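Local coordinates for 1-deoxy-D-xylulose 5-phosphate reductoisomerase (Zymomonas mobilis, PDB 1R0K), which catalyses the NADPH-dependent rearrangement and reduction of 1-deoxy-D-xylulose 5-phosphate to 2-C-methyl-D-erythritol 4-phosphate in isoprenoid biosynthesis, at residues K207-D211 against N329-V333; I349-T353 against L382-L386. All coordinates share one frame; numbering follows the deposited sequence.

Contact 1: residues K207-D211 against N329-V333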
ATOM      1  N   LYS B 207      -7.545 -22.593 -21.606  1.00 20.94           N
ATOM      2  CA  LYS B 207      -7.992 -22.902 -20.248  1.00 21.26           C
ATOM      3  C   LYS B 207      -7.998 -21.635 -19.406  1.00 21.07           C
ATOM      4  O   LYS B 207      -8.978 -21.330 -18.719  1.00 20.30           O
ATOM      5  CB  LYS B 207      -7.063 -23.940 -19.608  1.00 21.58           C
ATOM      6  CG  LYS B 207      -7.221 -24.127 -18.092  1.00 22.40           C
ATOM      7  CD  LYS B 207      -8.595 -24.649 -17.704  1.00 18.91           C
ATOM      8  CE  LYS B 207      -8.547 -25.424 -16.390  1.00 19.95           C
ATOM      9  NZ  LYS B 207      -8.007 -24.653 -15.234  1.00 19.39           N
ATOM     10  N   ILE B 208      -6.894 -20.901 -19.463  1.00 20.11           N
ATOM     11  CA  ILE B 208      -6.763 -19.658 -18.713  1.00 20.00           C
ATOM     12  C   ILE B 208      -7.908 -18.719 -19.086  1.00 18.43           C
ATOM     13  O   ILE B 208      -8.504 -18.076 -18.221  1.00 16.70           O
ATOM     14  CB  ILE B 208      -5.410 -18.963 -19.022  1.00 23.08           C
ATOM     15  CG1 ILE B 208      -4.252 -19.898 -18.662  1.00 26.24           C
ATOM     16  CG2 ILE B 208      -5.288 -17.666 -18.232  1.00 23.12           C
ATOM     17  CD1 ILE B 208      -2.879 -19.323 -18.964  1.00 29.53           C
ATOM     18  N   SER B 209      -8.219 -18.647 -20.375  1.00 16.20           N
ATOM     19  CA  SER B 209      -9.301 -17.780 -20.833  1.00 18.20           C
ATOM     20  C   SER B 209     -10.652 -18.202 -20.261  1.00 17.37           C
ATOM     21  O   SER B 209     -11.429 -17.362 -19.806  1.00 17.49           O
ATOM     22  CB  SER B 209      -9.374 -17.781 -22.360  1.00 18.41           C
ATOM     23  OG  SER B 209      -8.204 -17.206 -22.919  1.00 22.54           O
ATOM     24  N   ILE B 210     -10.936 -19.502 -20.280  1.00 15.25           N
ATOM     25  CA  ILE B 210     -12.214 -19.983 -19.764  1.00 14.11           C
ATOM     26  C   ILE B 210     -12.351 -19.734 -18.262  1.00 14.50           C
ATOM     27  O   ILE B 210     -13.405 -19.289 -17.798  1.00 15.08           O
ATOM     28  CB  ILE B 210     -12.414 -21.489 -20.069  1.00 13.91           C
ATOM     29  CG1 ILE B 210     -12.302 -21.729 -21.578  1.00 16.38           C
ATOM     30  CG2 ILE B 210     -13.776 -21.947 -19.573  1.00 13.08           C
ATOM     31  CD1 ILE B 210     -13.265 -20.900 -22.417  1.00 19.59           C
ATOM     32  N   ASP B 211     -11.288 -20.008 -17.507  1.00 13.13           N
ATOM     33  CA  ASP B 211     -11.311 -19.798 -16.064  1.00 13.03           C
ATOM     34  C   ASP B 211     -11.562 -18.329 -15.734  1.00 11.92           C
ATOM     35  O   ASP B 211     -12.171 -18.001 -14.710  1.00 11.23           O
ATOM     36  CB  ASP B 211      -9.995 -20.256 -15.426  1.00 14.22           C
ATOM     37  CG  ASP B 211      -9.871 -21.768 -15.360  1.00 18.01           C
ATOM     38  OD1 ASP B 211     -10.907 -22.463 -15.474  1.00 15.63           O
ATOM     39  OD2 ASP B 211      -8.737 -22.260 -15.177  1.00 15.24           O
ATOM     40  N   ASN B 329     -12.706 -29.049 -12.633  1.00 13.78           N
ATOM     41  CA  ASN B 329     -12.739 -27.895 -13.524  1.00 13.44           C
ATOM     42  C   ASN B 329     -11.907 -28.155 -14.783  1.00 13.40           C
ATOM     43  O   ASN B 329     -12.286 -27.749 -15.882  1.00 13.36           O
ATOM     44  CB  ASN B 329     -12.223 -26.647 -12.798  1.00 14.26           C
ATOM     45  CG  ASN B 329     -12.382 -25.392 -13.626  1.00 14.86           C
ATOM     46  OD1 ASN B 329     -13.502 -25.016 -13.995  1.00 14.28           O
ATOM     47  ND2 ASN B 329     -11.265 -24.735 -13.929  1.00 12.31           N
ATOM     48  N   GLU B 330     -10.774 -28.833 -14.626  1.00 12.90           N
ATOM     49  CA  GLU B 330      -9.919 -29.147 -15.772  1.00 13.66           C
ATOM     50  C   GLU B 330     -10.710 -29.937 -16.811  1.00 13.69           C
ATOM     51  O   GLU B 330     -10.666 -29.637 -18.002  1.00 14.21           O
ATOM     52  CB  GLU B 330      -8.704 -29.971 -15.328  1.00 15.32           C
ATOM     53  CG  GLU B 330      -7.677 -29.194 -14.522  1.00 17.53           C
ATOM     54  CD  GLU B 330      -6.736 -28.373 -15.391  1.00 21.49           C
ATOM     55  OE1 GLU B 330      -7.001 -28.217 -16.605  1.00 22.69           O
ATOM     56  OE2 GLU B 330      -5.727 -27.873 -14.851  1.00 23.10           O
ATOM     57  N   ILE B 331     -11.431 -30.952 -16.343  1.00 13.00           N
ATOM     58  CA  ILE B 331     -12.240 -31.805 -17.203  1.00 11.94           C
ATOM     59  C   ILE B 331     -13.399 -31.032 -17.815  1.00 11.80           C
ATOM     60  O   ILE B 331     -13.633 -31.105 -19.019  1.00 12.92           O
ATOM     61  CB  ILE B 331     -12.816 -33.006 -16.403  1.00 12.24           C
ATOM     62  CG1 ILE B 331     -11.677 -33.914 -15.946  1.00 13.74           C
ATOM     63  CG2 ILE B 331     -13.806 -33.791 -17.253  1.00 12.92           C
ATOM     64  CD1 ILE B 331     -10.959 -34.598 -17.092  1.00 15.38           C
ATOM     65  N   ALA B 332     -14.120 -30.293 -16.978  1.00 12.88           N
ATOM     66  CA  ALA B 332     -15.267 -29.525 -17.436  1.00 12.34           C
ATOM     67  C   ALA B 332     -14.887 -28.494 -18.495  1.00 14.21           C
ATOM     68  O   ALA B 332     -15.565 -28.370 -19.512  1.00 12.12           O
ATOM     69  CB  ALA B 332     -15.942 -28.842 -16.251  1.00 13.92           C
ATOM     70  N   VAL B 333     -13.810 -27.749 -18.252  1.00 13.62           N
ATOM     71  CA  VAL B 333     -13.359 -26.744 -19.211  1.00 14.56           C
ATOM     72  C   VAL B 333     -13.014 -27.404 -20.550  1.00 14.80           C
ATOM     73  O   VAL B 333     -13.436 -26.942 -21.609  1.00 13.19           O
ATOM     74  CB  VAL B 333     -12.125 -25.974 -18.667  1.00 12.99           C
ATOM     75  CG1 VAL B 333     -11.513 -25.111 -19.755  1.00 11.38           C
ATOM     76  CG2 VAL B 333     -12.543 -25.104 -17.487  1.00 13.35           C
TER
HETATM   77  O   HOH W   1      -8.678 -25.812 -12.626  1.00 18.63           O
HETATM   78  O   HOH W   2     -13.650 -22.505 -15.574  1.00 14.61           O
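Lys207 reaches from one helix over Val333 of another, and its ammonium ends among Asp211, Asn329 and Glu330, where segments 207-211 and 329-333 cross at 99°. Its chain can be followed outward. The bond from CA to CB runs alongside the facing helix, not at it, and CG continues anti to the backbone N (chi1 167°), beside the carbonyl carbon. A first bend, at chi2, brings CD onto Val333 CG1 at 3.6 Å, crossing the valine side chain at about a right angle. CE passes 3.2 Å from Glu330 OE1. A second bend, at chi4, turns NZ back to its own helix, where it makes a short bond of 2.5 Å to Asp211 OD2 through the syn lone pair of that oxygen. NZ to Glu330 OE1 is a longer salt bridge of 3.9 Å, so the lysine cation lies between two carboxylates and probably eases their mutual repulsion. A long, flexible lysine suits this place because its methylenes pack on valine while its tip joins the charges.

Asn329 makes the direct hydrogen bond between the helices: ND2 gives a proton to Asp211 OD1 at 2.8 Å, nearly straight at 164°. The acceptor lies almost in the amide plane, but the donor stands clear of the carboxylate plane. An amide suits the position, since one water accepts from both ND2 and Lys207 NZ while a second donates to both Asn329 OD1 and Asp211 OD1. Beneath these polar groups, branched Val333 places CG1 3.7 Å from Ile210 CB.

The contact joins helix 206-214 to helix 321-337. Ile346 of helix 345-356 touches both Ile210 and Asn329, Arg376 of helix 365-385 lies against Glu330, and helix 216-229 brings Met216 and Asn217, the latter a predicted substrate-binding residue, against Asp211.

Contact 2: residues I349-T353 against L382-L386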
ATOM      1  N   ILE B 349     -20.832 -29.096 -13.526  1.00 16.16           N
ATOM      2  CA  ILE B 349     -20.099 -30.352 -13.448  1.00 15.44           C
ATOM      3  C   ILE B 349     -19.180 -30.308 -12.234  1.00 15.39           C
ATOM      4  O   ILE B 349     -19.052 -31.295 -11.505  1.00 15.47           O
ATOM      5  CB  ILE B 349     -19.242 -30.596 -14.716  1.00 16.51           C
ATOM      6  CG1 ILE B 349     -20.147 -30.797 -15.938  1.00 17.13           C
ATOM      7  CG2 ILE B 349     -18.340 -31.806 -14.514  1.00 16.19           C
ATOM      8  CD1 ILE B 349     -21.082 -31.971 -15.839  1.00 21.10           C
ATOM      9  N   VAL B 350     -18.539 -29.163 -12.011  1.00 14.20           N
ATOM     10  CA  VAL B 350     -17.640 -29.039 -10.871  1.00 15.08           C
ATOM     11  C   VAL B 350     -18.427 -29.251  -9.582  1.00 15.70           C
ATOM     12  O   VAL B 350     -18.005 -30.008  -8.708  1.00 16.45           O
ATOM     13  CB  VAL B 350     -16.943 -27.656 -10.843  1.00 13.04           C
ATOM     14  CG1 VAL B 350     -16.156 -27.489  -9.551  1.00 11.75           C
ATOM     15  CG2 VAL B 350     -15.999 -27.536 -12.038  1.00 12.65           C
ATOM     16  N   GLU B 351     -19.581 -28.601  -9.479  1.00 17.42           N
ATOM     17  CA  GLU B 351     -20.426 -28.726  -8.295  1.00 20.15           C
ATOM     18  C   GLU B 351     -20.838 -30.178  -8.055  1.00 20.06           C
ATOM     19  O   GLU B 351     -20.729 -30.687  -6.934  1.00 21.57           O
ATOM     20  CB  GLU B 351     -21.682 -27.868  -8.448  1.00 20.94           C
ATOM     21  CG  GLU B 351     -22.413 -27.616  -7.139  1.00 25.53           C
ATOM     22  CD  GLU B 351     -23.773 -26.973  -7.337  1.00 29.07           C
ATOM     23  OE1 GLU B 351     -23.913 -26.139  -8.257  1.00 30.49           O
ATOM     24  OE2 GLU B 351     -24.701 -27.292  -6.564  1.00 31.22           O
ATOM     25  N   LYS B 352     -21.327 -30.837  -9.103  1.00 20.63           N
ATOM     26  CA  LYS B 352     -21.758 -32.231  -9.003  1.00 20.79           C
ATOM     27  C   LYS B 352     -20.623 -33.129  -8.530  1.00 19.82           C
ATOM     28  O   LYS B 352     -20.816 -33.987  -7.669  1.00 18.29           O
ATOM     29  CB  LYS B 352     -22.277 -32.735 -10.352  1.00 22.81           C
ATOM     30  CG  LYS B 352     -23.639 -32.184 -10.744  1.00 26.91           C
ATOM     31  CD  LYS B 352     -24.087 -32.734 -12.091  1.00 28.44           C
ATOM     32  CE  LYS B 352     -25.458 -32.215 -12.491  1.00 30.96           C
ATOM     33  NZ  LYS B 352     -26.520 -32.621 -11.523  1.00 33.72           N
ATOM     34  N   THR B 353     -19.438 -32.932  -9.100  1.00 18.57           N
ATOM     35  CA  THR B 353     -18.280 -33.731  -8.717  1.00 17.71           C
ATOM     36  C   THR B 353     -17.951 -33.511  -7.235  1.00 17.80           C
ATOM     37  O   THR B 353     -17.689 -34.464  -6.505  1.00 19.04           O
ATOM     38  CB  THR B 353     -17.051 -33.375  -9.580  1.00 16.10           C
ATOM     39  OG1 THR B 353     -17.402 -33.478 -10.964  1.00 14.42           O
ATOM     40  CG2 THR B 353     -15.895 -34.333  -9.292  1.00 13.46           C
ATOM     41  N   LEU B 382     -19.669 -37.792 -14.878  1.00 25.20           N
ATOM     42  CA  LEU B 382     -20.801 -36.898 -14.645  1.00 27.41           C
ATOM     43  C   LEU B 382     -21.067 -36.015 -15.862  1.00 30.96           C
ATOM     44  O   LEU B 382     -22.218 -35.762 -16.222  1.00 31.23           O
ATOM     45  CB  LEU B 382     -20.529 -36.017 -13.423  1.00 25.12           C
ATOM     46  CG  LEU B 382     -20.474 -36.743 -12.075  1.00 25.20           C
ATOM     47  CD1 LEU B 382     -19.836 -35.855 -11.020  1.00 22.35           C
ATOM     48  CD2 LEU B 382     -21.885 -37.146 -11.663  1.00 26.15           C
ATOM     49  N   MET B 383     -19.988 -35.554 -16.488  1.00 34.04           N
ATOM     50  CA  MET B 383     -20.065 -34.691 -17.661  1.00 38.31           C
ATOM     51  C   MET B 383     -20.796 -35.369 -18.818  1.00 41.66           C
ATOM     52  O   MET B 383     -21.548 -34.721 -19.549  1.00 42.28           O
ATOM     53  CB  MET B 383     -18.646 -34.275 -18.077  1.00 38.01           C
ATOM     54  CG  MET B 383     -18.554 -33.360 -19.287  1.00 37.64           C
ATOM     55  SD  MET B 383     -18.552 -34.272 -20.852  1.00 39.81           S
ATOM     56  CE  MET B 383     -16.799 -34.639 -21.037  1.00 39.46           C
ATOM     57  N   GLU B 384     -20.587 -36.673 -18.974  1.00 44.85           N
ATOM     58  CA  GLU B 384     -21.239 -37.421 -20.044  1.00 48.21           C
ATOM     59  C   GLU B 384     -22.670 -37.805 -19.686  1.00 49.39           C
ATOM     60  O   GLU B 384     -23.534 -37.878 -20.559  1.00 49.34           O
ATOM     61  CB  GLU B 384     -20.437 -38.678 -20.379  1.00 50.33           C
ATOM     62  CG  GLU B 384     -19.151 -38.393 -21.132  1.00 54.34           C
ATOM     63  CD  GLU B 384     -18.395 -39.655 -21.487  1.00 56.84           C
ATOM     64  OE1 GLU B 384     -19.006 -40.563 -22.093  1.00 58.05           O
ATOM     65  OE2 GLU B 384     -17.189 -39.736 -21.165  1.00 58.26           O
ATOM     66  N   SER B 385     -22.911 -38.059 -18.404  1.00 51.03           N
ATOM     67  CA  SER B 385     -24.244 -38.416 -17.935  1.00 53.09           C
ATOM     68  C   SER B 385     -25.188 -37.249 -18.182  1.00 54.25           C
ATOM     69  O   SER B 385     -26.385 -37.435 -18.403  1.00 54.43           O
ATOM     70  CB  SER B 385     -24.216 -38.733 -16.441  1.00 53.07           C
ATOM     71  OG  SER B 385     -25.529 -38.940 -15.949  1.00 54.75           O
ATOM     72  N   LEU B 386     -24.626 -36.044 -18.126  1.00 55.47           N
ATOM     73  CA  LEU B 386     -25.371 -34.809 -18.339  1.00 57.35           C
ATOM     74  C   LEU B 386     -25.666 -34.605 -19.821  1.00 58.32           C
ATOM     75  O   LEU B 386     -24.858 -33.915 -20.484  1.00 59.20           O
ATOM     76  CB  LEU B 386     -24.576 -33.618 -17.790  1.00 56.46           C
ATOM     77  CG  LEU B 386     -25.101 -32.203 -18.054  1.00 56.16           C
ATOM     78  CD1 LEU B 386     -25.064 -31.403 -16.766  1.00 56.61           C
ATOM     79  CD2 LEU B 386     -24.258 -31.525 -19.128  1.00 56.67           C
TER
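Ile349 and Leu382 each extend a terminal methyl into the facing helix, in a helix-helix packing contact of the C-terminal helical region, between helix 345-356 and the last turn of helix 365-385. The interface is mostly apolar. Ile349 has CG1 anti to its carbonyl carbon, and chi1 and chi2, both near -60°, carry CD1 across to the other backbone, where it presses on Met383 CA at 3.4 Å, closer than carbon atoms usually come. The same methyl lies 4.0 Å from Met383 CB and 4.1 Å from Leu386 CD1. The slim, unbranched end of isoleucine suits such a close approach to a main chain.

Leu382 answers in the other direction. Its CG is likewise anti to the carbonyl carbon, and chi2 of 165° extends CD1 against the backbone at Lys352 and Thr353, 3.5 Å from Thr353 CA. Lys352 adds its CB to this contact, whereas its amine leads away from the facing helix, so that an exposed lysine can supply aliphatic carbon at the border. Met383 contributes mainly backbone and CB; bends at chi2 and chi3 take its sulfur elsewhere, and its side chain touches Ala335 of helix 321-337.

Threonine suits its buried turn because its hydroxyl bonds back within the helix: Thr353 OG1 gives its proton to Ile349 O at 2.8 Å, from the face of that carbonyl opposite to Thr353 N. Replacing Thr353 by a valine would probably leave Ile349 O without its second donor. While so bonded, Thr353 OG1 still lies 3.4 Å from Leu382 CD1.

The two contacts have centres 14 Å apart on the same side of the chain's centre, and follow in series along the chain: contact 1 closes in helix 321-337 before contact 2 opens in helix 345-356. These two helices are consecutive, and they touch directly, with Asn329 CA 3.6 Å from Val350 CG2 and Ala332 packed on Ile349. Packing therefore runs from helix 206-214 through both to the end of helix 365-385. Contact 1 is the deeper, near predicted substrate- and NADPH-binding residues; contact 2, its centre about 25 Å from the chain's centre, is away from them. Together they connect the C-terminal helices with the part of the enzyme bearing predicted substrate-binding residues.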